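PDB 3CG7: 3'-5' exonuclease crn-4, which degrades RNA and DNA as a metal-dependent 3'-5' exonuclease, preferring single-stranded RNA, and takes part in apoptotic DNA degradation. Local coordinates for residues Y13-F18 with G209-V214; A130-K135 with A302-Y307; L218-S223 with R271-G276. All blocks are in the same frame, centred on the assembly; numbering follows the deposited sequence.

Interaction 1 (Y13-F18 with G209-V214); sequences YQHCPF and GAKVTV
Lys211 lies with its CG over one face of the His15 imidazole. This methylene is 3.8 Å from the centroid of the His15 ring and 18° off the ring normal, a CH-pi contact offset toward the rim. A lysine suits this outer position because its aliphatic stem can pack against a flat ring while the chain beyond, bent at its later torsions, keeps NZ out of contact with the imidazole.

At the other end Phe18 meets Val214. With CG anti to the carbonyl carbon (chi1 -59°), the Phe18 ring is carried to the valine, and its CZ lies 3.5 Å from Val214 CG2; the two side chains cross at about a right angle. A bulky aromatic and a branched aliphatic residue fit this buried, apolar place, and Phe262 packs on both Thr213 and Val214.

Between these ends Val212 presents its backbone: its O lies 3.3 Å from Cys16 SG and 3.5 Å from Cys16 CA, the latter a CA-H...O contact. Val212 itself packs on Leu202 and Ile206. Pro17 CD rests 3.5 Å from Thr213 CG2.

No hydrogen bond joins the segments, which run roughly the same way, 33° apart. Gly209, with positive phi, closes helix 191-207 in a Schellman motif, and the chain then runs beside the lead-in to strand 20-28, next to the central sheet of the RNase H-like exonuclease fold.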
loop_
_atom_site.group_PDB
_atom_site.type_symbol
_atom_site.label_atom_id
_atom_site.label_comp_id
_atom_site.label_asym_id
_atom_site.label_seq_id
_atom_site.Cartn_x
_atom_site.Cartn_y
_atom_site.Cartn_z
ATOM N N TYR A 13 49.402 2.239 -12.679
ATOM C CA TYR A 13 48.984 3.224 -11.640
ATOM C C TYR A 13 47.469 3.158 -11.373
ATOM O O TYR A 13 46.806 2.190 -11.766
ATOM C CB TYR A 13 49.447 4.644 -12.022
ATOM C CG TYR A 13 48.660 5.311 -13.146
ATOM C CD1 TYR A 13 47.818 6.399 -12.879
ATOM C CD2 TYR A 13 48.764 4.867 -14.474
ATOM C CE1 TYR A 13 47.094 7.023 -13.897
ATOM C CE2 TYR A 13 48.044 5.486 -15.500
ATOM C CZ TYR A 13 47.211 6.563 -15.201
ATOM O OH TYR A 13 46.492 7.185 -16.202
ATOM N N GLN A 14 46.942 4.182 -10.696
ATOM C CA GLN A 14 45.534 4.241 -10.290
ATOM C C GLN A 14 44.637 4.908 -11.357
ATOM O O GLN A 14 44.644 6.136 -11.521
ATOM C CB GLN A 14 45.416 4.970 -8.940
ATOM C CG GLN A 14 44.228 4.538 -8.073
ATOM C CD GLN A 14 44.204 5.216 -6.701
ATOM O OE1 GLN A 14 43.277 5.967 -6.383
ATOM N NE2 GLN A 14 45.225 4.954 -5.887
ATOM N N HIS A 15 43.874 4.088 -12.080
ATOM C CA HIS A 15 42.898 4.590 -13.056
ATOM C C HIS A 15 41.680 5.229 -12.378
ATOM O O HIS A 15 41.023 6.101 -12.960
ATOM C CB HIS A 15 42.440 3.476 -14.010
ATOM C CG HIS A 15 43.240 3.389 -15.276
ATOM N ND1 HIS A 15 43.743 2.198 -15.758
ATOM C CD2 HIS A 15 43.612 4.342 -16.166
ATOM C CE1 HIS A 15 44.394 2.421 -16.888
ATOM N NE2 HIS A 15 44.330 3.713 -17.157
ATOM N N CYS A 16 41.372 4.784 -11.161
ATOM C CA CYS A 16 40.279 5.365 -10.394
ATOM C C CYS A 16 40.761 6.622 -9.670
ATOM O O CYS A 16 41.648 6.541 -8.826
ATOM C CB CYS A 16 39.708 4.352 -9.403
ATOM S SG CYS A 16 38.289 4.980 -8.491
ATOM N N PRO A 17 40.176 7.788 -10.000
ATOM C CA PRO A 17 40.631 9.062 -9.452
ATOM C C PRO A 17 40.076 9.409 -8.067
ATOM O O PRO A 17 40.482 10.415 -7.497
ATOM C CB PRO A 17 40.150 10.077 -10.492
ATOM C CG PRO A 17 38.955 9.453 -11.113
ATOM C CD PRO A 17 39.043 7.964 -10.928
ATOM N N PHE A 18 39.174 8.584 -7.537
ATOM C CA PHE A 18 38.603 8.779 -6.197
ATOM C C PHE A 18 39.412 8.039 -5.145
ATOM O O PHE A 18 39.990 6.990 -5.434
ATOM C CB PHE A 18 37.144 8.303 -6.156
ATOM C CG PHE A 18 36.258 9.007 -7.136
ATOM C CD1 PHE A 18 35.770 10.278 -6.858
ATOM C CD2 PHE A 18 35.935 8.412 -8.355
ATOM C CE1 PHE A 18 34.959 10.948 -7.773
ATOM C CE2 PHE A 18 35.122 9.068 -9.282
ATOM C CZ PHE A 18 34.633 10.342 -8.990
ATOM N N GLY A 209 41.605 -5.394 -14.396
ATOM C CA GLY A 209 41.837 -4.430 -15.474
ATOM C C GLY A 209 40.831 -3.309 -15.696
ATOM O O GLY A 209 41.115 -2.364 -16.435
ATOM N N ALA A 210 39.662 -3.399 -15.062
ATOM C CA ALA A 210 38.593 -2.414 -15.270
ATOM C C ALA A 210 38.989 -0.988 -14.916
ATOM O O ALA A 210 39.707 -0.747 -13.954
ATOM C CB ALA A 210 37.342 -2.809 -14.506
ATOM N N LYS A 211 38.505 -0.051 -15.724
ATOM C CA LYS A 211 38.664 1.370 -15.465
ATOM C C LYS A 211 37.397 1.863 -14.761
ATOM O O LYS A 211 36.351 2.061 -15.380
ATOM C CB LYS A 211 38.948 2.122 -16.778
ATOM C CG LYS A 211 40.391 1.932 -17.284
ATOM C CD LYS A 211 40.479 1.563 -18.790
ATOM C CE LYS A 211 40.550 2.798 -19.718
ATOM N NZ LYS A 211 39.233 3.514 -19.859
ATOM N N VAL A 212 37.503 2.025 -13.448
ATOM C CA VAL A 212 36.367 2.356 -12.598
ATOM C C VAL A 212 36.316 3.851 -12.311
ATOM O O VAL A 212 37.141 4.373 -11.572
ATOM C CB VAL A 212 36.400 1.541 -11.283
ATOM C CG1 VAL A 212 35.340 2.039 -10.306
ATOM C CG2 VAL A 212 36.193 0.059 -11.574
ATOM N N THR A 213 35.334 4.521 -12.911
ATOM C CA THR A 213 35.126 5.963 -12.764
ATOM C C THR A 213 33.650 6.285 -12.870
ATOM O O THR A 213 32.847 5.441 -13.253
ATOM C CB THR A 213 35.752 6.738 -13.929
ATOM O OG1 THR A 213 36.588 5.867 -14.694
ATOM C CG2 THR A 213 36.521 7.927 -13.425
ATOM N N VAL A 214 33.307 7.531 -12.575
ATOM C CA VAL A 214 31.988 8.047 -12.870
ATOM C C VAL A 214 31.678 7.850 -14.361
ATOM O O VAL A 214 32.432 8.293 -15.233
ATOM C CB VAL A 214 31.863 9.532 -12.451
ATOM C CG1 VAL A 214 30.644 10.193 -13.102
ATOM C CG2 VAL A 214 31.790 9.648 -10.933
#

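Interaction 2 (A130-K135 with A302-Y307); sequences AQYQMK and AKIAGY
The hydroxyl of Tyr132 reaches across to helix 300-305, where it is hydrogen-bonded to the backbone O of Phe301 while Ala305 CB sits 3.6 Å from Tyr132 OH. Ala305 CB is equally near Tyr132 CE1; a residue as small as alanine suits so close an approach of the phenol, and Ile304 CD1 comes to the edge of the ring, near its plane. With CG anti to the backbone N (chi1 -172°), the Tyr132 ring extends toward this neighbour.

Lys135 slides past Tyr307 in the opposite direction, Lys135 CG 3.3 Å from Tyr307 OH and, farther along the bent chain, CD 3.2 Å from Ala305 O. Replacing Lys135 by an alanine removes CG and CD, which would probably open a gap beside the Tyr307 hydroxyl and ring rim and set the ring freer to turn.

Gly306, at phi 89°, where a side chain would press on the preceding carbonyl O, ends the helix in a Schellman motif: Tyr307 N bonds to Ala302 O and Gly306 N to Lys303 O, each at 3.0 Å. Beyond it, Tyr307 meets Val249 of helix 239-249, while helix 95-109 packs on Met134 and Gln133 OE1 bonds to Val41 N of strand 41-50.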
loop_
_atom_site.group_PDB
_atom_site.type_symbol
_atom_site.label_atom_id
_atom_site.label_comp_id
_atom_site.label_asym_id
_atom_site.label_seq_id
_atom_site.Cartn_x
_atom_site.Cartn_y
_atom_site.Cartn_z
ATOM N N ALA A 130 16.182 7.496 -5.660
ATOM C CA ALA A 130 16.585 8.629 -4.826
ATOM C C ALA A 130 15.906 9.904 -5.285
ATOM O O ALA A 130 15.360 10.648 -4.468
ATOM C CB ALA A 130 18.097 8.795 -4.808
ATOM N N GLN A 131 15.917 10.144 -6.589
ATOM C CA GLN A 131 15.277 11.331 -7.137
ATOM C C GLN A 131 13.801 11.400 -6.726
ATOM O O GLN A 131 13.328 12.432 -6.247
ATOM C CB GLN A 131 15.402 11.369 -8.659
ATOM C CG GLN A 131 15.108 12.736 -9.219
ATOM C CD GLN A 131 15.406 12.883 -10.697
ATOM O OE1 GLN A 131 15.961 11.991 -11.345
ATOM N NE2 GLN A 131 15.029 14.022 -11.239
ATOM N N TYR A 132 13.092 10.289 -6.902
ATOM C CA TYR A 132 11.681 10.233 -6.571
ATOM C C TYR A 132 11.427 10.385 -5.065
ATOM O O TYR A 132 10.605 11.213 -4.648
ATOM C CB TYR A 132 11.049 8.950 -7.112
ATOM C CG TYR A 132 9.555 8.942 -6.960
ATOM C CD1 TYR A 132 8.744 9.644 -7.858
ATOM C CD2 TYR A 132 8.946 8.252 -5.906
ATOM C CE1 TYR A 132 7.369 9.650 -7.720
ATOM C CE2 TYR A 132 7.567 8.252 -5.756
ATOM C CZ TYR A 132 6.788 8.953 -6.669
ATOM O OH TYR A 132 5.429 8.968 -6.527
ATOM N N GLN A 133 12.140 9.605 -4.255
ATOM C CA GLN A 133 11.991 9.680 -2.806
ATOM C C GLN A 133 12.231 11.110 -2.330
ATOM O O GLN A 133 11.543 11.598 -1.433
ATOM C CB GLN A 133 12.937 8.696 -2.100
ATOM C CG GLN A 133 12.903 8.756 -0.573
ATOM C CD GLN A 133 11.566 8.331 0.011
ATOM O OE1 GLN A 133 11.174 7.163 -0.074
ATOM N NE2 GLN A 133 10.864 9.276 0.625
ATOM N N MET A 134 13.190 11.786 -2.957
ATOM C CA MET A 134 13.553 13.132 -2.541
ATOM C C MET A 134 12.559 14.210 -2.948
ATOM O O MET A 134 12.512 15.268 -2.319
ATOM C CB MET A 134 14.963 13.477 -2.988
ATOM C CG MET A 134 15.988 12.905 -2.045
ATOM S SD MET A 134 17.648 12.966 -2.710
ATOM C CE MET A 134 18.578 12.797 -1.197
ATOM N N LYS A 135 11.763 13.947 -3.981
ATOM C CA LYS A 135 10.651 14.835 -4.287
ATOM C C LYS A 135 9.571 14.686 -3.213
ATOM O O LYS A 135 9.000 15.682 -2.772
ATOM C CB LYS A 135 10.075 14.590 -5.687
ATOM C CG LYS A 135 9.502 15.861 -6.333
ATOM C CD LYS A 135 8.148 16.250 -5.755
ATOM C CE LYS A 135 7.980 17.757 -5.616
ATOM N NZ LYS A 135 7.883 18.432 -6.936
ATOM N N ALA A 302 3.115 10.174 -10.559
ATOM C CA ALA A 302 3.322 11.601 -10.824
ATOM C C ALA A 302 2.338 12.468 -10.042
ATOM O O ALA A 302 2.697 13.550 -9.571
ATOM C CB ALA A 302 3.249 11.903 -12.322
ATOM N N LYS A 303 1.106 11.992 -9.879
ATOM C CA LYS A 303 0.134 12.771 -9.115
ATOM C C LYS A 303 0.404 12.852 -7.604
ATOM O O LYS A 303 0.474 13.961 -7.083
ATOM C CB LYS A 303 -1.318 12.375 -9.427
ATOM C CG LYS A 303 -2.188 13.608 -9.695
ATOM C CD LYS A 303 -3.659 13.270 -9.873
ATOM C CE LYS A 303 -4.424 13.397 -8.550
ATOM N NZ LYS A 303 -5.875 13.199 -8.766
ATOM N N ILE A 304 0.580 11.722 -6.901
ATOM C CA ILE A 304 0.852 11.793 -5.437
ATOM C C ILE A 304 2.155 12.498 -5.087
ATOM O O ILE A 304 2.269 13.090 -4.017
ATOM C CB ILE A 304 0.843 10.423 -4.662
ATOM C CG1 ILE A 304 0.988 9.236 -5.597
ATOM C CG2 ILE A 304 -0.363 10.286 -3.743
ATOM C CD1 ILE A 304 2.391 8.893 -5.816
ATOM N N ALA A 305 3.137 12.419 -5.977
ATOM C CA ALA A 305 4.405 13.100 -5.752
ATOM C C ALA A 305 4.262 14.612 -5.923
ATOM O O ALA A 305 5.059 15.382 -5.375
ATOM C CB ALA A 305 5.479 12.547 -6.668
ATOM N N GLY A 306 3.240 15.027 -6.672
ATOM C CA GLY A 306 2.958 16.441 -6.898
ATOM C C GLY A 306 3.662 17.039 -8.108
ATOM O O GLY A 306 3.993 18.224 -8.110
ATOM N N TYR A 307 3.899 16.222 -9.132
ATOM C CA TYR A 307 4.485 16.699 -10.384
ATOM C C TYR A 307 3.427 17.365 -11.262
ATOM O O TYR A 307 3.758 18.139 -12.159
ATOM C CB TYR A 307 5.168 15.560 -11.144
ATOM C CG TYR A 307 6.506 15.141 -10.573
ATOM C CD1 TYR A 307 6.684 13.861 -10.038
ATOM C CD2 TYR A 307 7.591 16.020 -10.559
ATOM C CE1 TYR A 307 7.908 13.460 -9.513
ATOM C CE2 TYR A 307 8.818 15.632 -10.031
ATOM C CZ TYR A 307 8.967 14.344 -9.515
ATOM O OH TYR A 307 10.167 13.947 -8.993
#

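Interaction 3 (L218-S223 with R271-G276); sequences LTCCAS and RYCRKG. With ZN (zinc ion), chain C.
Cys221 lies over one face of the Tyr272 ring. Its CB stands 3.7 Å from the ring centroid, 18° off the normal, as a CH-pi contact, and Cys221 SG is 4.2 Å from the same Tyr272 centroid, a sulfur-aromatic contact also over the face. The sulfur is anti to the backbone N (chi1 -161°), which carries it toward the CE2-CZ side of the ring. A slim, polarisable cysteine suits such a place. At the root of the tyrosine, Thr219 OG1 comes 3.4 Å from Tyr272 CB.

Metal coordination joins the segments through Cys220 and Cys273. Zinc is held by Cys220 SG at 2.4 Å and by Cys273 SG at 2.3 Å, and Cys270 and Cys280 complete a four-cysteine site, with Cys270 and Cys273 spaced as a CxxC pair. Soft thiolates are well suited to zinc, and this site ties the end of strand 216-219 to the loop that follows strand 253-256.

Hydrogen bonds act through water and within the loop. One water donates to Leu218 O and accepts from Arg271 N, each at 3.0 Å. Arg274 grips Arg271 O side-on with two nitrogens: NH2 lies in the carbonyl plane on a lone pair, whereas NE approaches from above that plane, the oxygen being slightly tilted from the guanidinium plane.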
loop_
_atom_site.group_PDB
_atom_site.type_symbol
_atom_site.label_atom_id
_atom_site.label_comp_id
_atom_site.label_asym_id
_atom_site.label_seq_id
_atom_site.Cartn_x
_atom_site.Cartn_y
_atom_site.Cartn_z
ATOM N N LEU A 218 23.559 13.036 -13.898
ATOM C CA LEU A 218 22.165 13.444 -13.930
ATOM C C LEU A 218 22.055 14.888 -14.350
ATOM O O LEU A 218 22.625 15.781 -13.717
ATOM C CB LEU A 218 21.474 13.198 -12.587
ATOM C CG LEU A 218 21.426 11.734 -12.146
ATOM C CD1 LEU A 218 20.787 11.622 -10.788
ATOM C CD2 LEU A 218 20.693 10.885 -13.166
ATOM N N THR A 219 21.322 15.104 -15.434
ATOM C CA THR A 219 21.239 16.410 -16.056
ATOM C C THR A 219 19.782 16.862 -16.160
ATOM O O THR A 219 18.867 16.039 -16.151
ATOM C CB THR A 219 21.947 16.388 -17.431
ATOM O OG1 THR A 219 22.287 17.718 -17.819
ATOM C CG2 THR A 219 21.079 15.749 -18.504
ATOM N N CYS A 220 19.570 18.168 -16.250
ATOM C CA CYS A 220 18.220 18.728 -16.249
ATOM C C CYS A 220 17.531 18.684 -17.615
ATOM O O CYS A 220 16.325 18.939 -17.714
ATOM C CB CYS A 220 18.245 20.166 -15.740
ATOM S SG CYS A 220 19.274 21.256 -16.755
ATOM N N CYS A 221 18.280 18.365 -18.664
ATOM C CA CYS A 221 17.741 18.492 -20.011
ATOM C C CYS A 221 18.296 17.493 -21.016
ATOM O O CYS A 221 19.475 17.155 -20.990
ATOM C CB CYS A 221 17.970 19.913 -20.513
ATOM S SG CYS A 221 16.917 20.372 -21.880
ATOM N N ALA A 222 17.427 17.022 -21.900
ATOM C CA ALA A 222 17.827 16.151 -22.999
ATOM C C ALA A 222 16.961 16.426 -24.224
ATOM O O ALA A 222 15.751 16.637 -24.104
ATOM C CB ALA A 222 17.731 14.682 -22.591
ATOM N N SER A 223 17.586 16.415 -25.397
ATOM C CA SER A 223 16.887 16.686 -26.654
ATOM C C SER A 223 15.791 15.659 -26.960
ATOM O O SER A 223 14.775 16.000 -27.576
ATOM C CB SER A 223 17.878 16.766 -27.821
ATOM O OG SER A 223 18.524 15.521 -28.019
ATOM N N ARG A 271 25.999 19.261 -16.466
ATOM C CA ARG A 271 26.638 19.124 -17.784
ATOM C C ARG A 271 25.957 19.950 -18.864
ATOM O O ARG A 271 26.611 20.376 -19.821
ATOM C CB ARG A 271 26.699 17.658 -18.238
ATOM C CG ARG A 271 27.558 16.767 -17.376
ATOM C CD ARG A 271 29.037 16.763 -17.788
ATOM N NE ARG A 271 29.712 18.053 -17.625
ATOM C CZ ARG A 271 29.937 18.657 -16.460
ATOM N NH1 ARG A 271 29.526 18.111 -15.321
ATOM N NH2 ARG A 271 30.567 19.824 -16.437
ATOM N N TYR A 272 24.652 20.170 -18.714
ATOM C CA TYR A 272 23.898 20.937 -19.698
ATOM C C TYR A 272 23.884 22.436 -19.405
ATOM O O TYR A 272 24.381 23.224 -20.208
ATOM C CB TYR A 272 22.472 20.397 -19.854
ATOM C CG TYR A 272 21.641 21.168 -20.862
ATOM C CD1 TYR A 272 21.745 20.906 -22.229
ATOM C CD2 TYR A 272 20.752 22.168 -20.444
ATOM C CE1 TYR A 272 20.986 21.617 -23.156
ATOM C CE2 TYR A 272 19.987 22.884 -21.363
ATOM C CZ TYR A 272 20.110 22.604 -22.715
ATOM O OH TYR A 272 19.353 23.310 -23.625
ATOM N N CYS A 273 23.322 22.829 -18.265
ATOM C CA CYS A 273 23.108 24.250 -17.982
ATOM C C CYS A 273 24.326 24.929 -17.349
ATOM O O CYS A 273 24.357 26.156 -17.197
ATOM C CB CYS A 273 21.849 24.460 -17.127
ATOM S SG CYS A 273 21.999 23.930 -15.405
ATOM N N ARG A 274 25.316 24.121 -16.971
ATOM C CA ARG A 274 26.605 24.608 -16.457
ATOM C C ARG A 274 26.489 25.420 -15.162
ATOM O O ARG A 274 27.423 26.130 -14.782
ATOM C CB ARG A 274 27.382 25.370 -17.550
ATOM C CG ARG A 274 27.629 24.550 -18.825
ATOM C CD ARG A 274 28.860 23.650 -18.698
ATOM N NE ARG A 274 28.750 22.432 -19.508
ATOM C CZ ARG A 274 29.785 21.712 -19.951
ATOM N NH1 ARG A 274 31.034 22.083 -19.684
ATOM N NH2 ARG A 274 29.571 20.616 -20.674
ATOM N N LYS A 275 25.350 25.294 -14.486
ATOM C CA LYS A 275 25.112 25.982 -13.215
ATOM C C LYS A 275 25.308 25.035 -12.035
ATOM O O LYS A 275 25.166 23.817 -12.177
ATOM C CB LYS A 275 23.694 26.557 -13.162
ATOM C CG LYS A 275 23.354 27.566 -14.253
ATOM C CD LYS A 275 21.869 27.922 -14.195
ATOM C CE LYS A 275 21.370 28.504 -15.513
ATOM N NZ LYS A 275 19.896 28.726 -15.475
ATOM N N GLY A 276 25.618 25.605 -10.871
ATOM C CA GLY A 276 25.768 24.836 -9.635
ATOM C C GLY A 276 24.541 23.989 -9.378
ATOM O O GLY A 276 23.436 24.329 -9.817
HETATM ZN ZN ZN C . 21.008 21.851 -15.226
HETATM O O HOH W 1 25.253 16.917 -14.669
#

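Overall arrangement
From the N terminus, residues 13-18 meet 209-214, and interaction 1 closes a loop that takes in most of the exonuclease family region. Inside it, 130-135 on helix 124-136 opens interaction 2, whose partner 302-307 comes only near the C terminus; interactions 1 and 2 therefore cross along the chain, their centres 34 Å apart on opposite sides of the chain's centre. Interaction 3 starts just after interaction 1 ends, joining 218-223 to 271-276, and falls wholly within the span of interaction 2. Together they tie the N-terminal lead-in to the loop after helix 191-207, helix 124-136 to the C-terminal helix 300-305, and the end of strand 216-219 to the zinc-binding loop.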